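Local coordinates for Serine/threonine-protein kinase Tel1 (Chaetomium thermophilum, PDB 6SKY) that is a serine/threonine kinase of the ATM subfamily that binds ATP and magnesium and probably signals DNA damage by phosphorylating Ser/Thr-Gln sites, at residues 1697-1705 / 1724-1735. Numbering follows the deposited sequence.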
loop_
_atom_site.group_PDB
_atom_site.type_symbol
_atom_site.label_atom_id
_atom_site.label_comp_id
_atom_site.label_asym_id
_atom_site.label_seq_id
_atom_site.Cartn_x
_atom_site.Cartn_y
_atom_site.Cartn_z
ATOM N N LEU A 1697 -16.205 66.036 26.985
ATOM C CA LEU A 1697 -15.069 66.529 26.220
ATOM C C LEU A 1697 -14.680 67.937 26.644
ATOM O O LEU A 1697 -13.491 68.265 26.687
ATOM C CB LEU A 1697 -15.373 66.486 24.728
ATOM C CG LEU A 1697 -15.330 65.104 24.088
ATOM C CD1 LEU A 1697 -15.664 65.196 22.618
ATOM C CD2 LEU A 1697 -13.970 64.482 24.286
ATOM N N ARG A 1698 -15.660 68.787 26.962
ATOM C CA ARG A 1698 -15.330 70.128 27.431
ATOM C C ARG A 1698 -14.547 70.065 28.731
ATOM O O ARG A 1698 -13.499 70.706 28.867
ATOM C CB ARG A 1698 -16.596 70.965 27.598
ATOM C CG ARG A 1698 -16.962 71.770 26.365
ATOM C CD ARG A 1698 -18.122 72.719 26.605
ATOM N NE ARG A 1698 -19.380 72.215 26.073
ATOM C CZ ARG A 1698 -20.364 71.737 26.820
ATOM N NH1 ARG A 1698 -20.242 71.701 28.136
ATOM N NH2 ARG A 1698 -21.473 71.297 26.252
ATOM N N THR A 1699 -15.025 69.270 29.692
ATOM C CA THR A 1699 -14.297 69.122 30.950
ATOM C C THR A 1699 -12.874 68.633 30.715
ATOM O O THR A 1699 -11.912 69.218 31.226
ATOM C CB THR A 1699 -15.029 68.159 31.875
ATOM O OG1 THR A 1699 -16.339 68.664 32.143
ATOM C CG2 THR A 1699 -14.279 68.015 33.172
ATOM N N ILE A 1700 -12.721 67.561 29.936
ATOM C CA ILE A 1700 -11.404 66.963 29.735
ATOM C C ILE A 1700 -10.460 67.952 29.074
ATOM O O ILE A 1700 -9.347 68.186 29.557
ATOM C CB ILE A 1700 -11.517 65.670 28.912
ATOM C CG1 ILE A 1700 -12.164 64.567 29.736
ATOM C CG2 ILE A 1700 -10.161 65.233 28.430
ATOM C CD1 ILE A 1700 -12.533 63.371 28.926
ATOM N N VAL A 1701 -10.876 68.547 27.957
ATOM C CA VAL A 1701 -9.956 69.396 27.211
ATOM C C VAL A 1701 -9.632 70.660 27.993
ATOM O O VAL A 1701 -8.495 71.141 27.965
ATOM C CB VAL A 1701 -10.522 69.718 25.820
ATOM C CG1 VAL A 1701 -9.593 70.651 25.080
ATOM C CG2 VAL A 1701 -10.714 68.445 25.030
ATOM N N SER A 1702 -10.603 71.210 28.723
ATOM C CA SER A 1702 -10.316 72.405 29.504
ATOM C C SER A 1702 -9.337 72.098 30.629
ATOM O O SER A 1702 -8.360 72.831 30.830
ATOM C CB SER A 1702 -11.608 72.995 30.059
ATOM O OG SER A 1702 -11.985 72.338 31.253
ATOM N N ASP A 1703 -9.575 71.011 31.370
ATOM C CA ASP A 1703 -8.689 70.662 32.474
ATOM C C ASP A 1703 -7.335 70.162 32.000
ATOM O O ASP A 1703 -6.398 70.102 32.799
ATOM C CB ASP A 1703 -9.346 69.612 33.363
ATOM C CG ASP A 1703 -10.497 70.171 34.162
ATOM O OD1 ASP A 1703 -11.309 70.926 33.590
ATOM O OD2 ASP A 1703 -10.596 69.848 35.361
ATOM N N ALA A 1704 -7.213 69.785 30.733
ATOM C CA ALA A 1704 -5.905 69.480 30.174
ATOM C C ALA A 1704 -5.190 70.720 29.671
ATOM O O ALA A 1704 -3.957 70.769 29.702
ATOM C CB ALA A 1704 -6.039 68.470 29.034
ATOM N N ILE A 1705 -5.933 71.721 29.199
ATOM C CA ILE A 1705 -5.308 72.959 28.744
ATOM C C ILE A 1705 -4.812 73.772 29.930
ATOM O O ILE A 1705 -3.690 74.289 29.916
ATOM C CB ILE A 1705 -6.289 73.768 27.875
ATOM C CG1 ILE A 1705 -6.315 73.222 26.450
ATOM C CG2 ILE A 1705 -5.910 75.235 27.863
ATOM C CD1 ILE A 1705 -5.006 73.381 25.721
ATOM N N LEU A 1724 -13.683 70.401 16.820
ATOM C CA LEU A 1724 -14.135 69.892 18.108
ATOM C C LEU A 1724 -13.114 70.158 19.201
ATOM O O LEU A 1724 -13.481 70.272 20.374
ATOM C CB LEU A 1724 -14.430 68.396 18.006
ATOM C CG LEU A 1724 -14.969 67.695 19.251
ATOM C CD1 LEU A 1724 -16.174 68.415 19.793
ATOM C CD2 LEU A 1724 -15.315 66.263 18.933
ATOM N N LEU A 1725 -11.839 70.270 18.839
ATOM C CA LEU A 1725 -10.814 70.603 19.816
ATOM C C LEU A 1725 -10.884 72.060 20.241
ATOM O O LEU A 1725 -10.354 72.413 21.298
ATOM C CB LEU A 1725 -9.437 70.286 19.243
ATOM C CG LEU A 1725 -8.267 70.240 20.218
ATOM C CD1 LEU A 1725 -8.650 69.471 21.457
ATOM C CD2 LEU A 1725 -7.086 69.591 19.543
ATOM N N ILE A 1726 -11.524 72.909 19.444
ATOM C CA ILE A 1726 -11.675 74.310 19.811
ATOM C C ILE A 1726 -12.987 74.567 20.546
ATOM O O ILE A 1726 -13.033 75.401 21.454
ATOM C CB ILE A 1726 -11.561 75.191 18.560
ATOM C CG1 ILE A 1726 -10.193 75.001 17.910
ATOM C CG2 ILE A 1726 -11.770 76.646 18.909
ATOM C CD1 ILE A 1726 -10.002 75.807 16.659
ATOM N N ALA A 1727 -14.054 73.862 20.188
ATOM C CA ALA A 1727 -15.337 74.028 20.854
ATOM C C ALA A 1727 -15.394 73.347 22.212
ATOM O O ALA A 1727 -16.458 73.333 22.836
ATOM C CB ALA A 1727 -16.458 73.493 19.965
ATOM N N SER A 1728 -14.286 72.779 22.678
ATOM C CA SER A 1728 -14.229 72.094 23.960
ATOM C C SER A 1728 -13.426 72.872 24.987
ATOM O O SER A 1728 -13.196 72.374 26.091
ATOM C CB SER A 1728 -13.636 70.700 23.783
ATOM O OG SER A 1728 -14.249 70.028 22.704
ATOM N N ASN A 1729 -13.006 74.082 24.655
ATOM C CA ASN A 1729 -12.107 74.868 25.484
ATOM C C ASN A 1729 -12.872 76.059 26.045
ATOM O O ASN A 1729 -13.275 76.952 25.295
ATOM C CB ASN A 1729 -10.902 75.317 24.665
ATOM C CG ASN A 1729 -9.842 75.967 25.502
ATOM O OD1 ASN A 1729 -9.912 75.963 26.727
ATOM N ND2 ASN A 1729 -8.839 76.526 24.846
ATOM N N TRP A 1730 -13.080 76.065 27.360
ATOM C CA TRP A 1730 -13.606 77.235 28.060
ATOM C C TRP A 1730 -12.464 78.235 28.212
ATOM O O TRP A 1730 -11.832 78.352 29.262
ATOM C CB TRP A 1730 -14.168 76.852 29.417
ATOM C CG TRP A 1730 -15.377 76.011 29.405
ATOM C CD1 TRP A 1730 -15.457 74.704 29.749
ATOM C CD2 TRP A 1730 -16.702 76.423 29.075
ATOM N NE1 TRP A 1730 -16.751 74.264 29.642
ATOM C CE2 TRP A 1730 -17.535 75.305 29.229
ATOM C CE3 TRP A 1730 -17.265 77.629 28.655
ATOM C CZ2 TRP A 1730 -18.898 75.356 28.982
ATOM C CZ3 TRP A 1730 -18.614 77.673 28.409
ATOM C CH2 TRP A 1730 -19.417 76.547 28.570
ATOM N N ASP A 1731 -12.190 78.973 27.131
ATOM C CA ASP A 1731 -10.964 79.771 27.103
ATOM C C ASP A 1731 -11.023 80.935 28.086
ATOM O O ASP A 1731 -10.156 81.016 28.972
ATOM C CB ASP A 1731 -10.655 80.208 25.668
ATOM C CG ASP A 1731 -9.221 80.667 25.494
ATOM O OD1 ASP A 1731 -8.467 80.656 26.490
ATOM O OD2 ASP A 1731 -8.847 81.037 24.363
ATOM N N PRO A 1732 -11.987 81.868 27.999
ATOM C CA PRO A 1732 -12.084 82.881 29.056
ATOM C C PRO A 1732 -12.843 82.376 30.270
ATOM O O PRO A 1732 -12.499 82.697 31.409
ATOM C CB PRO A 1732 -12.838 84.035 28.378
ATOM C CG PRO A 1732 -13.057 83.611 26.954
ATOM C CD PRO A 1732 -12.982 82.126 26.949
ATOM N N TYR A 1733 -13.871 81.571 30.033
ATOM C CA TYR A 1733 -14.874 81.287 31.048
ATOM C C TYR A 1733 -14.417 80.145 31.947
ATOM O O TYR A 1733 -13.251 79.745 31.954
ATOM C CB TYR A 1733 -16.214 80.986 30.388
ATOM C CG TYR A 1733 -16.665 82.068 29.439
ATOM C CD1 TYR A 1733 -16.375 81.993 28.087
ATOM C CD2 TYR A 1733 -17.368 83.170 29.898
ATOM C CE1 TYR A 1733 -16.776 82.978 27.219
ATOM C CE2 TYR A 1733 -17.775 84.160 29.037
ATOM C CZ TYR A 1733 -17.475 84.060 27.696
ATOM O OH TYR A 1733 -17.877 85.045 26.825
ATOM N N ARG A 1734 -15.349 79.618 32.732
ATOM C CA ARG A 1734 -15.059 78.591 33.715
ATOM C C ARG A 1734 -16.108 77.497 33.617
ATOM O O ARG A 1734 -17.285 77.776 33.382
ATOM C CB ARG A 1734 -15.032 79.184 35.124
ATOM C CG ARG A 1734 -14.472 78.260 36.172
ATOM C CD ARG A 1734 -14.020 79.039 37.385
ATOM N NE ARG A 1734 -13.459 78.162 38.404
ATOM C CZ ARG A 1734 -12.900 78.592 39.527
ATOM N NH1 ARG A 1734 -12.823 79.891 39.775
ATOM N NH2 ARG A 1734 -12.415 77.720 40.401
ATOM N N THR A 1735 -15.678 76.260 33.803
ATOM C CA THR A 1735 -16.546 75.109 33.611
ATOM C C THR A 1735 -17.694 75.116 34.615
ATOM O O THR A 1735 -17.445 75.018 35.825
ATOM C CB THR A 1735 -15.738 73.822 33.746
ATOM O OG1 THR A 1735 -14.599 73.886 32.879
ATOM C CG2 THR A 1735 -16.578 72.621 33.367
#
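Ser1728 sits against one flank of helix 1687-1706, its CB 3.8 Å from Val1701 CB and close to the carbonyl O of Leu1697. The backbone there comes nearest, with the CA atoms of Arg1698 and Ser1728 4.1 Å apart and a CA-H...O contact from Arg1698 CA to Ser1728 O. With OG beside its own backbone N (chi1 -48°), Ser1728 turns its hydroxyl back to Leu1724 O, in a hydrogen bond modelled doubtfully short, and leaves CB in contact with Val1701. On this buried side Leu1697 CD1 meets Leu1724 CD2 at 3.9 Å, the two side chains crossing at about a right angle, and Val1701 CG1 touches Leu1725 CD1. In this alpha-solenoid part of the kinase, a type I turn from Ile1726 to Asn1729 sends the chain across helix 1687-1706; helices 1670-1684 and 1710-1719 add to the apolar cluster. At a partly exposed edge Arg1698 still packs closely, CD 3.6 Å from Trp1730 CZ2; a bend at chi3 (-102°) turns its guanidinium 69° from the indole plane. Looser are Ile1705 CG2, 4.2 Å from Asn1729 OD1, and Thr1735, whose CA lies over one indole face near the rim. Ser1702 OG makes at best a weak hydrogen bond to Thr1735 OG1 (3.4 Å), with Thr1699 O a competing acceptor.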